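Local coordinates for putative lipoprotein (Clostridium perfringens ATCC 13124, PDB 4R7R) that is of unknown function but is probably a membrane-attached lipoprotein with an alpha-beta fold that may bind lipid, at residues 9-14 with 101-106; 79-84 with 91-96; 51-56 with 108-113; 24-29 with 71-76. All coordinates share one frame; numbering follows the deposited sequence.

In the fold
Contacts 2 and 4 both lie within the antiparallel sheet. Residues 79-84 with 91-96 form a hairpin in its buried middle, and 24-29 with 71-76 join two strands nearer one edge; the two meet because strands 70-75 and 80-85 are neighbours. Contact 1 sets helix 9-17 against strand 103-106, which lies beside strand 90-95 of contact 2, and it is held mainly by a buried carboxylate. Contact 3 is a surface meeting of two loop regions with no hydrogen bond across it, linked to contact 1 through Leu-53. The sheet pairs thus combine backbone bonds with an apolar face and one that carries the charged and polar groups, whereas contact 3 relies on loose side-chain touches.

Contact 1. Residues 9-14 with 101-106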
# COMPACT_ATOMS: atom_id res chain seq x y z
N TYR A 9 -13.26 0.49 -0.55
CA TYR A 9 -13.71 -0.48 0.44
C TYR A 9 -12.60 -0.97 1.38
O TYR A 9 -12.75 -0.90 2.60
CB TYR A 9 -14.35 -1.70 -0.25
CG TYR A 9 -14.88 -2.75 0.71
CD1 TYR A 9 -14.10 -3.87 1.05
CD2 TYR A 9 -16.16 -2.64 1.27
CE1 TYR A 9 -14.59 -4.84 1.92
CE2 TYR A 9 -16.65 -3.62 2.15
CZ TYR A 9 -15.86 -4.70 2.47
OH TYR A 9 -16.34 -5.65 3.33
N HIS A 10 -11.50 -1.46 0.81
CA HIS A 10 -10.49 -2.13 1.63
C HIS A 10 -9.64 -1.14 2.39
O HIS A 10 -9.12 -1.45 3.47
CB HIS A 10 -9.58 -3.03 0.79
CG HIS A 10 -10.23 -4.29 0.31
ND1 HIS A 10 -10.89 -5.16 1.15
CD2 HIS A 10 -10.30 -4.84 -0.93
CE1 HIS A 10 -11.34 -6.19 0.45
NE2 HIS A 10 -11.00 -6.02 -0.81
N THR A 11 -9.47 0.05 1.83
CA THR A 11 -8.65 1.09 2.47
C THR A 11 -9.33 1.64 3.72
O THR A 11 -8.68 1.89 4.73
CB THR A 11 -8.36 2.24 1.50
OG1 THR A 11 -7.77 1.71 0.30
CG2 THR A 11 -7.42 3.26 2.13
N LYS A 12 -10.64 1.82 3.64
CA LYS A 12 -11.43 2.24 4.78
C LYS A 12 -11.31 1.23 5.93
O LYS A 12 -11.19 1.62 7.10
CB LYS A 12 -12.89 2.43 4.34
CG LYS A 12 -13.91 2.44 5.46
CD LYS A 12 -15.25 2.95 4.95
CE LYS A 12 -15.07 4.28 4.23
NZ LYS A 12 -16.33 5.07 4.16
N ASN A 13 -11.31 -0.06 5.60
CA ASN A 13 -11.17 -1.09 6.62
C ASN A 13 -9.78 -1.10 7.22
O ASN A 13 -9.62 -1.26 8.43
CB ASN A 13 -11.51 -2.46 6.05
CG ASN A 13 -13.01 -2.65 5.90
OD1 ASN A 13 -13.80 -1.93 6.52
ND2 ASN A 13 -13.41 -3.60 5.06
N LEU A 14 -8.77 -0.92 6.38
CA LEU A 14 -7.41 -0.89 6.87
C LEU A 14 -7.25 0.33 7.76
O LEU A 14 -6.69 0.25 8.86
CB LEU A 14 -6.41 -0.86 5.72
CG LEU A 14 -4.96 -0.73 6.18
CD1 LEU A 14 -4.58 -1.94 7.01
CD2 LEU A 14 -4.02 -0.56 4.99
N ARG A 101 -11.22 -8.61 -5.20
CA ARG A 101 -11.44 -7.23 -5.60
C ARG A 101 -10.55 -6.30 -4.79
O ARG A 101 -10.82 -5.98 -3.63
CB ARG A 101 -12.90 -6.83 -5.44
CG ARG A 101 -13.15 -5.37 -5.70
CD ARG A 101 -14.00 -4.79 -4.57
NE ARG A 101 -14.01 -3.33 -4.52
CZ ARG A 101 -13.10 -2.61 -3.88
NH1 ARG A 101 -13.20 -1.27 -3.87
NH2 ARG A 101 -12.09 -3.21 -3.25
N LYS A 102 -9.47 -5.87 -5.43
CA LYS A 102 -8.52 -4.98 -4.78
C LYS A 102 -9.01 -3.55 -4.88
O LYS A 102 -9.76 -3.22 -5.79
CB LYS A 102 -7.15 -5.11 -5.44
CG LYS A 102 -6.70 -6.54 -5.63
CD LYS A 102 -5.55 -6.64 -6.61
CE LYS A 102 -5.01 -8.06 -6.61
NZ LYS A 102 -3.95 -8.29 -7.63
N ASP A 103 -8.61 -2.71 -3.92
CA ASP A 103 -8.67 -1.26 -4.06
C ASP A 103 -7.59 -0.78 -5.06
O ASP A 103 -6.47 -1.29 -5.07
CB ASP A 103 -8.43 -0.57 -2.71
CG ASP A 103 -9.70 -0.43 -1.86
OD1 ASP A 103 -10.71 -1.17 -2.05
OD2 ASP A 103 -9.66 0.44 -0.96
N TYR A 104 -7.93 0.20 -5.89
CA TYR A 104 -6.95 0.78 -6.81
C TYR A 104 -6.81 2.25 -6.50
O TYR A 104 -7.82 2.98 -6.44
CB TYR A 104 -7.36 0.57 -8.28
CG TYR A 104 -7.35 -0.87 -8.74
CD1 TYR A 104 -6.36 -1.35 -9.60
CD2 TYR A 104 -8.34 -1.77 -8.30
CE1 TYR A 104 -6.35 -2.69 -10.02
CE2 TYR A 104 -8.33 -3.11 -8.70
CZ TYR A 104 -7.34 -3.56 -9.56
OH TYR A 104 -7.34 -4.89 -9.96
N LEU A 105 -5.58 2.70 -6.31
CA LEU A 105 -5.33 4.10 -6.03
C LEU A 105 -4.24 4.64 -6.94
O LEU A 105 -3.26 3.94 -7.22
CB LEU A 105 -4.92 4.30 -4.57
CG LEU A 105 -5.72 3.69 -3.41
CD1 LEU A 105 -5.46 2.21 -3.24
CD2 LEU A 105 -5.37 4.40 -2.12
N SER A 106 -4.41 5.87 -7.40
CA SER A 106 -3.32 6.65 -7.98
C SER A 106 -2.84 7.65 -6.93
O SER A 106 -3.65 8.31 -6.27
CB SER A 106 -3.77 7.38 -9.24
OG SER A 106 -2.76 8.26 -9.72
O HOH W 1 -10.75 -8.64 -2.21
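Asp-103 turns its carboxylate into the first turn of helix 9-17, where His-10 and Thr-11 supply the donors. Its OD1 accepts the backbone N of His-10 at 3.0 Å in a nearly straight bond (169°), the N-H coming from above the carboxylate plane. Asp-103 OD2 takes two bonds from Thr-11: the backbone N at 2.8 Å, again from above the plane, and the hydroxyl OG1 at 2.6 Å on the anti lone pair. Thr-11 OG1 reaches it by standing beside its own backbone N, anti to the carbonyl carbon (chi1 -54°). Arg-101 adds a salt bridge by gripping Asp-103 OD1 end-on with both terminal nitrogens, NH2 at 2.7 Å and NH1 at 3.1 Å. OD1 therefore serves three N-H donors, and Arg-101 NH1 also bonds the carbonyl of Ser-6. One face of the guanidinium lies under Tyr-9 CB, while Arg-101 NH2 sits 3.4 Å from His-10 CD2, with ring and guanidinium planes steeply inclined. The imidazole makes a weak bond from His-10 NE2 to Arg-101 O (2.8 Å, 118°), and a water links that same NE2 to the backbone N of Arg-101. The strand runs almost perpendicular to the helix. A negative charge here should interact favourably with the helix dipole, and the arrangement is that of a helix N-terminus receiving a carboxylate from a sheet strand, remote in sequence, in an alpha-beta fold.

Contact 2. Residues 79-84 with 91-96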
# COMPACT_ATOMS: atom_id res chain seq x y z
N GLU A 79 -5.29 -9.11 11.64
CA GLU A 79 -5.37 -9.01 10.18
C GLU A 79 -4.03 -8.78 9.50
O GLU A 79 -3.09 -8.28 10.12
CB GLU A 79 -6.31 -7.86 9.80
CG GLU A 79 -7.78 -8.17 9.96
CD GLU A 79 -8.37 -8.81 8.71
OE1 GLU A 79 -9.57 -9.19 8.74
OE2 GLU A 79 -7.63 -8.92 7.69
N LYS A 80 -3.94 -9.14 8.23
CA LYS A 80 -2.82 -8.73 7.39
C LYS A 80 -3.33 -8.09 6.09
O LYS A 80 -4.25 -8.60 5.45
CB LYS A 80 -1.87 -9.90 7.07
CG LYS A 80 -0.85 -9.53 5.95
CD LYS A 80 0.45 -10.34 5.96
CE LYS A 80 0.44 -11.48 4.95
NZ LYS A 80 1.74 -12.21 4.95
N TYR A 81 -2.74 -6.97 5.70
CA TYR A 81 -3.10 -6.36 4.44
C TYR A 81 -1.88 -6.29 3.52
O TYR A 81 -0.73 -6.35 3.96
CB TYR A 81 -3.70 -4.97 4.67
CG TYR A 81 -5.20 -4.98 5.01
CD1 TYR A 81 -5.67 -5.56 6.18
CD2 TYR A 81 -6.13 -4.40 4.15
CE1 TYR A 81 -7.01 -5.58 6.49
CE2 TYR A 81 -7.48 -4.40 4.46
CZ TYR A 81 -7.92 -5.00 5.62
OH TYR A 81 -9.27 -5.01 5.92
N VAL A 82 -2.15 -6.16 2.23
CA VAL A 82 -1.11 -6.14 1.23
C VAL A 82 -1.26 -4.89 0.39
O VAL A 82 -2.37 -4.51 0.02
CB VAL A 82 -1.18 -7.42 0.34
CG1 VAL A 82 -0.21 -7.33 -0.81
CG2 VAL A 82 -0.90 -8.67 1.17
N ILE A 83 -0.14 -4.22 0.13
CA ILE A 83 -0.13 -3.15 -0.86
C ILE A 83 0.86 -3.51 -1.97
O ILE A 83 2.06 -3.72 -1.71
CB ILE A 83 0.26 -1.79 -0.26
CG1 ILE A 83 -0.56 -1.48 0.99
CG2 ILE A 83 0.08 -0.67 -1.30
CD1 ILE A 83 -0.13 -0.22 1.70
N ASP A 84 0.38 -3.61 -3.21
CA ASP A 84 1.27 -3.87 -4.32
C ASP A 84 1.71 -2.53 -4.92
O ASP A 84 0.87 -1.66 -5.18
CB ASP A 84 0.60 -4.75 -5.38
CG ASP A 84 0.37 -6.19 -4.89
OD1 ASP A 84 1.16 -6.67 -4.04
OD2 ASP A 84 -0.59 -6.85 -5.36
N ILE A 91 -0.97 1.94 -7.07
CA ILE A 91 -0.85 0.87 -6.09
C ILE A 91 -2.18 0.11 -6.00
O ILE A 91 -3.21 0.61 -6.44
CB ILE A 91 -0.48 1.40 -4.68
CG1 ILE A 91 -1.68 2.10 -4.04
CG2 ILE A 91 0.71 2.36 -4.72
CD1 ILE A 91 -1.48 2.37 -2.58
N THR A 92 -2.15 -1.10 -5.45
CA THR A 92 -3.36 -1.82 -5.11
C THR A 92 -3.28 -2.20 -3.64
O THR A 92 -2.18 -2.29 -3.07
CB THR A 92 -3.59 -3.10 -5.95
OG1 THR A 92 -2.54 -4.05 -5.70
CG2 THR A 92 -3.68 -2.77 -7.44
N LEU A 93 -4.43 -2.44 -3.03
CA LEU A 93 -4.52 -2.62 -1.59
C LEU A 93 -5.66 -3.60 -1.30
O LEU A 93 -6.80 -3.43 -1.80
CB LEU A 93 -4.75 -1.27 -0.90
CG LEU A 93 -4.57 -1.14 0.62
CD1 LEU A 93 -4.38 0.32 1.00
CD2 LEU A 93 -5.74 -1.75 1.40
N TYR A 94 -5.37 -4.62 -0.49
CA TYR A 94 -6.33 -5.67 -0.23
C TYR A 94 -5.92 -6.52 0.97
O TYR A 94 -4.74 -6.54 1.34
CB TYR A 94 -6.50 -6.54 -1.49
CG TYR A 94 -5.22 -7.13 -2.05
CD1 TYR A 94 -4.83 -8.42 -1.73
CD2 TYR A 94 -4.41 -6.39 -2.92
CE1 TYR A 94 -3.66 -8.97 -2.24
CE2 TYR A 94 -3.26 -6.93 -3.45
CZ TYR A 94 -2.88 -8.22 -3.11
OH TYR A 94 -1.73 -8.78 -3.63
N PRO A 95 -6.90 -7.20 1.60
CA PRO A 95 -6.53 -8.09 2.71
C PRO A 95 -5.75 -9.26 2.14
O PRO A 95 -5.98 -9.65 0.98
CB PRO A 95 -7.87 -8.52 3.32
CG PRO A 95 -8.90 -8.24 2.28
CD PRO A 95 -8.36 -7.17 1.37
N TRP A 96 -4.84 -9.81 2.93
CA TRP A 96 -3.89 -10.80 2.42
C TRP A 96 -4.57 -12.06 1.88
O TRP A 96 -4.04 -12.74 1.02
CB TRP A 96 -2.91 -11.19 3.53
CG TRP A 96 -3.53 -12.07 4.55
CD1 TRP A 96 -4.56 -11.75 5.40
CD2 TRP A 96 -3.21 -13.44 4.82
NE1 TRP A 96 -4.88 -12.83 6.19
CE2 TRP A 96 -4.06 -13.88 5.85
CE3 TRP A 96 -2.27 -14.33 4.29
CZ2 TRP A 96 -4.01 -15.18 6.37
CZ3 TRP A 96 -2.21 -15.63 4.80
CH2 TRP A 96 -3.08 -16.04 5.83
O HOH W 2 -2.02 -6.43 -7.30
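Strands 80-84 and 91-95 run antiparallel as a beta hairpin, Val-82 facing Tyr-94 and Asp-84 facing Thr-92 as hydrogen-bonded pairs, with one further bond from Trp-96 N to Lys-80 O. Tyr-94 carries the polar face. Its CG lies between the backbone N and the carbonyl carbon (chi1 55°), and the ring lies beside Val-82, whose CB covers one face 4.1 Å from the Tyr-94 centroid. From the ring edge, Tyr-94 OH donates to Asp-84 OD2 at 2.8 Å, on the syn side and somewhat out of the carboxylate plane. Lys-71 of the next strand completes the group, with a salt bridge to Asp-84 OD1 and a hydrogen bond to Tyr-94 OH. Towards the open end of the hairpin, Lys-80 crosses Trp-96 at about a right angle, its CB over the five-membered ring in a CH-pi contact. The other side is apolar, aliphatic and aromatic: Ile-83 lies alongside Leu-93 (CG1 to CG 4.0 Å) and sends CG2 to Ile-91 CD1 at 3.6 Å, while Pro-95 CA makes a CH-pi contact over the Tyr-81 ring, 4.0 Å from its centroid. Buried charge is thus confined to one face and matched there by Lys-71, which would favour an ionised Asp-84, while the face of Ile-83 and Leu-93 is apolar.

Contact 3. Residues 51-56 with 108-113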
# COMPACT_ATOMS: atom_id res chain seq x y z
N LYS A 51 -4.04 9.08 5.88
CA LYS A 51 -4.64 10.34 6.31
C LYS A 51 -4.59 11.37 5.18
O LYS A 51 -5.37 12.32 5.16
CB LYS A 51 -3.93 10.88 7.56
CG LYS A 51 -4.28 10.15 8.85
CD LYS A 51 -3.31 10.53 9.98
CE LYS A 51 -3.95 10.45 11.37
NZ LYS A 51 -4.31 9.07 11.80
N SER A 52 -3.66 11.18 4.25
CA SER A 52 -3.47 12.14 3.17
C SER A 52 -4.36 11.82 1.95
O SER A 52 -4.54 12.66 1.06
CB SER A 52 -2.00 12.18 2.75
OG SER A 52 -1.66 11.07 1.93
N LEU A 53 -4.93 10.61 1.91
CA LEU A 53 -5.76 10.21 0.78
C LEU A 53 -7.05 11.01 0.67
O LEU A 53 -7.84 11.10 1.62
CB LEU A 53 -6.12 8.72 0.85
CG LEU A 53 -4.97 7.73 0.78
CD1 LEU A 53 -5.50 6.30 0.79
CD2 LEU A 53 -4.11 8.00 -0.44
N LYS A 54 -7.27 11.57 -0.51
CA LYS A 54 -8.57 12.13 -0.85
C LYS A 54 -9.32 11.09 -1.68
O LYS A 54 -8.72 10.14 -2.19
CB LYS A 54 -8.41 13.44 -1.61
CG LYS A 54 -7.52 14.47 -0.91
CD LYS A 54 -6.89 15.43 -1.92
CE LYS A 54 -6.41 16.74 -1.26
NZ LYS A 54 -5.21 16.56 -0.38
N ASP A 55 -10.63 11.28 -1.82
CA ASP A 55 -11.48 10.33 -2.53
C ASP A 55 -11.13 10.18 -4.02
O ASP A 55 -11.34 9.11 -4.60
CB ASP A 55 -12.94 10.75 -2.39
CG ASP A 55 -13.27 11.24 -0.99
OD1 ASP A 55 -13.91 10.48 -0.22
OD2 ASP A 55 -12.88 12.40 -0.67
N SER A 56 -10.59 11.23 -4.62
CA SER A 56 -10.21 11.18 -6.03
C SER A 56 -8.97 10.32 -6.28
O SER A 56 -8.61 10.06 -7.43
CB SER A 56 -9.98 12.60 -6.55
OG SER A 56 -9.05 13.29 -5.72
N LYS A 108 -0.59 10.29 -7.43
CA LYS A 108 0.13 11.42 -8.01
C LYS A 108 -0.02 12.72 -7.20
O LYS A 108 0.94 13.50 -7.08
CB LYS A 108 -0.30 11.63 -9.46
CG LYS A 108 0.40 10.70 -10.41
CD LYS A 108 -0.51 10.24 -11.54
CE LYS A 108 0.18 9.16 -12.37
NZ LYS A 108 1.58 9.55 -12.72
N ASP A 109 -1.20 12.96 -6.62
CA ASP A 109 -1.42 14.23 -5.92
C ASP A 109 -1.03 14.23 -4.43
O ASP A 109 -1.07 15.27 -3.78
CB ASP A 109 -2.89 14.68 -6.08
CG ASP A 109 -3.89 13.68 -5.50
OD1 ASP A 109 -5.12 13.89 -5.67
OD2 ASP A 109 -3.47 12.68 -4.88
N ILE A 110 -0.65 13.08 -3.88
CA ILE A 110 -0.38 13.04 -2.44
C ILE A 110 0.99 13.63 -2.13
O ILE A 110 1.83 13.72 -3.02
CB ILE A 110 -0.47 11.61 -1.87
CG1 ILE A 110 0.73 10.79 -2.31
CG2 ILE A 110 -1.82 10.95 -2.23
CD1 ILE A 110 1.09 9.77 -1.31
N PRO A 111 1.21 14.05 -0.88
CA PRO A 111 2.51 14.67 -0.58
C PRO A 111 3.71 13.76 -0.92
O PRO A 111 3.63 12.53 -0.76
CB PRO A 111 2.43 14.93 0.93
CG PRO A 111 0.94 15.06 1.21
CD PRO A 111 0.28 14.10 0.26
N ASN A 112 4.80 14.38 -1.40
CA ASN A 112 5.96 13.64 -1.88
C ASN A 112 6.52 12.66 -0.85
O ASN A 112 6.98 11.57 -1.20
CB ASN A 112 7.07 14.61 -2.32
CG ASN A 112 6.68 15.42 -3.55
OD1 ASN A 112 6.13 14.88 -4.51
ND2 ASN A 112 6.95 16.72 -3.51
N SER A 113 6.49 13.06 0.42
CA SER A 113 7.01 12.23 1.50
C SER A 113 6.36 10.84 1.58
O SER A 113 7.02 9.87 1.93
CB SER A 113 6.82 12.93 2.84
OG SER A 113 7.79 13.93 2.99
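Ser-52 and Pro-111 meet with Ser-52 CB 3.9 Å from Pro-111 CD. The serine hydroxyl leans the same way, Ser-52 OG lying 4.0 Å from both Pro-111 CD and Ile-110 CB; it is turned between its backbone N and carbonyl carbon (chi1 78°) and is bonded to the carbonyl of Leu-49, so it offers the neighbouring segment only van der Waals contact. Deeper in, Leu-53 and Ile-110 lie side by side and point the same way. Although the CB of Leu-53 starts off away from the loop, its CD2 methyl comes back to Ile-110 CG2 at 4.1 Å. The contact joins residues 52-56, at and after helix 45-52, to the loop that carries the chain from strand 103-106 to helix 116-125, at the surface of this alpha-beta fold. Asp-109 points towards the turn, its OD1 4.0 Å from Ser-56 OG and further still from the ammonium of Lys-54, an opposite charge that it does not touch. Asn-57 ties the two pieces together instead: its ND2 donates to Asp-109 OD2, while its OD1 accepts the backbone N of Lys-54. A glycerol, probably from the crystallisation liquor, sits beside Leu-53.

Contact 4. Residues 24-29 with 71-76; sequences KIRLLD and KIFIDL
Arg-26 meets Phe-73 and Asp-75 through a bend at chi3 (-47°) that sets NE back over the neighbouring strand, while Asp-75 holds CG beside its own backbone N (chi1 -49°). The two strands, 24-29 and 70-75, are adjacent members of the antiparallel sheet, here in regular register, with three hydrogen-bonded pairs from Lys-24 with Asp-75 to Leu-28 with Lys-71. Crossing at about a right angle, the arginine and aspartate form a salt bridge: Arg-26 NH2 reaches Asp-75 OD1 at 2.6 Å on the syn side, with the two planes nearly coplanar, and Arg-26 NE adds a weak bond to Asp-75 OD2 at 3.4 Å. Phe-73 CB lies over one guanidinium face, 3.7 Å from Arg-26 CZ. The aromatic ring is almost parallel to the guanidinium, and Arg-26 NH1 stands 3.8 Å from Phe-73 CG in an oblique position. The arginine has a second acidic partner, Glu-35, at NH1. Further along this face, Leu-28 CB meets the edge of the Phe-73 ring at CE2. The reverse face is all branched aliphatics, covered by helices 45-52 and 116-125. There Ile-25 CG2 meets Ile-72 CG2 at 3.6 Å, and the CD2 methyl of Leu-27 presses against Ile-72 CG1 at 3.4 Å.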
# COMPACT_ATOMS: atom_id res chain seq x y z
N LYS A 24 3.33 -3.77 11.96
CA LYS A 24 4.65 -4.11 11.46
C LYS A 24 4.58 -4.16 9.94
O LYS A 24 3.56 -4.55 9.38
CB LYS A 24 5.12 -5.46 12.02
CG LYS A 24 5.49 -5.42 13.48
CD LYS A 24 5.71 -6.83 14.00
CE LYS A 24 6.35 -6.80 15.39
NZ LYS A 24 6.54 -8.17 15.95
N ILE A 25 5.65 -3.74 9.28
CA ILE A 25 5.66 -3.75 7.83
C ILE A 25 6.80 -4.60 7.29
O ILE A 25 7.91 -4.56 7.80
CB ILE A 25 5.76 -2.34 7.26
CG1 ILE A 25 4.56 -1.50 7.68
CG2 ILE A 25 5.82 -2.40 5.75
CD1 ILE A 25 4.70 -0.03 7.32
N ARG A 26 6.49 -5.38 6.28
CA ARG A 26 7.49 -6.15 5.57
C ARG A 26 7.49 -5.73 4.13
O ARG A 26 6.44 -5.65 3.52
CB ARG A 26 7.20 -7.63 5.67
CG ARG A 26 8.15 -8.36 6.54
CD ARG A 26 7.69 -9.78 6.75
NE ARG A 26 6.27 -9.88 7.10
CZ ARG A 26 5.37 -10.51 6.36
NH1 ARG A 26 5.73 -11.10 5.22
NH2 ARG A 26 4.10 -10.56 6.75
N LEU A 27 8.67 -5.44 3.60
CA LEU A 27 8.83 -5.10 2.20
C LEU A 27 9.45 -6.27 1.43
O LEU A 27 10.43 -6.87 1.88
CB LEU A 27 9.71 -3.86 2.04
CG LEU A 27 9.23 -2.53 2.59
CD1 LEU A 27 10.13 -1.41 2.10
CD2 LEU A 27 7.80 -2.28 2.16
N LEU A 28 8.86 -6.59 0.28
CA LEU A 28 9.40 -7.59 -0.62
C LEU A 28 9.77 -6.99 -1.99
O LEU A 28 8.91 -6.41 -2.66
CB LEU A 28 8.39 -8.73 -0.80
CG LEU A 28 8.85 -9.88 -1.70
CD1 LEU A 28 9.98 -10.61 -1.03
CD2 LEU A 28 7.70 -10.82 -2.00
N ASP A 29 11.03 -7.13 -2.39
CA ASP A 29 11.49 -6.73 -3.73
C ASP A 29 11.03 -7.78 -4.75
O ASP A 29 11.41 -8.95 -4.65
CB ASP A 29 13.03 -6.56 -3.73
CG ASP A 29 13.58 -5.90 -5.01
OD1 ASP A 29 13.11 -6.23 -6.11
OD2 ASP A 29 14.52 -5.07 -4.91
N LYS A 71 6.15 -5.31 -2.83
CA LYS A 71 5.01 -5.77 -2.09
C LYS A 71 5.20 -5.37 -0.63
O LYS A 71 6.23 -5.67 -0.01
CB LYS A 71 4.86 -7.28 -2.24
CG LYS A 71 3.44 -7.78 -2.35
CD LYS A 71 3.41 -9.28 -2.69
CE LYS A 71 1.97 -9.76 -2.81
NZ LYS A 71 1.34 -9.26 -4.05
N ILE A 72 4.21 -4.67 -0.10
CA ILE A 72 4.19 -4.25 1.29
C ILE A 72 3.22 -5.12 2.14
O ILE A 72 2.00 -5.15 1.89
CB ILE A 72 3.80 -2.76 1.39
CG1 ILE A 72 4.79 -1.90 0.58
CG2 ILE A 72 3.72 -2.32 2.85
CD1 ILE A 72 4.57 -0.35 0.67
N PHE A 73 3.76 -5.83 3.12
CA PHE A 73 2.94 -6.63 4.03
C PHE A 73 2.74 -5.89 5.33
O PHE A 73 3.68 -5.68 6.10
CB PHE A 73 3.58 -8.00 4.30
CG PHE A 73 3.58 -8.88 3.09
CD1 PHE A 73 2.45 -9.57 2.73
CD2 PHE A 73 4.71 -8.96 2.28
CE1 PHE A 73 2.44 -10.38 1.60
CE2 PHE A 73 4.70 -9.75 1.16
CZ PHE A 73 3.56 -10.46 0.81
N ILE A 74 1.50 -5.45 5.55
CA ILE A 74 1.15 -4.75 6.77
C ILE A 74 0.52 -5.74 7.73
O ILE A 74 -0.56 -6.28 7.49
CB ILE A 74 0.20 -3.58 6.51
CG1 ILE A 74 0.83 -2.62 5.51
CG2 ILE A 74 -0.11 -2.86 7.80
CD1 ILE A 74 -0.14 -1.57 5.00
N ASP A 75 1.25 -6.00 8.81
CA ASP A 75 0.85 -7.01 9.77
C ASP A 75 0.28 -6.30 10.99
O ASP A 75 1.02 -5.74 11.80
CB ASP A 75 2.05 -7.90 10.16
CG ASP A 75 2.81 -8.43 8.93
OD1 ASP A 75 2.31 -9.40 8.31
OD2 ASP A 75 3.90 -7.89 8.58
N LEU A 76 -1.04 -6.30 11.10
CA LEU A 76 -1.70 -5.79 12.30
C LEU A 76 -1.83 -6.94 13.29
O LEU A 76 -1.32 -8.03 13.04
CB LEU A 76 -3.06 -5.18 11.97
CG LEU A 76 -3.06 -4.11 10.87
CD1 LEU A 76 -3.72 -4.65 9.61
CD2 LEU A 76 -3.75 -2.84 11.34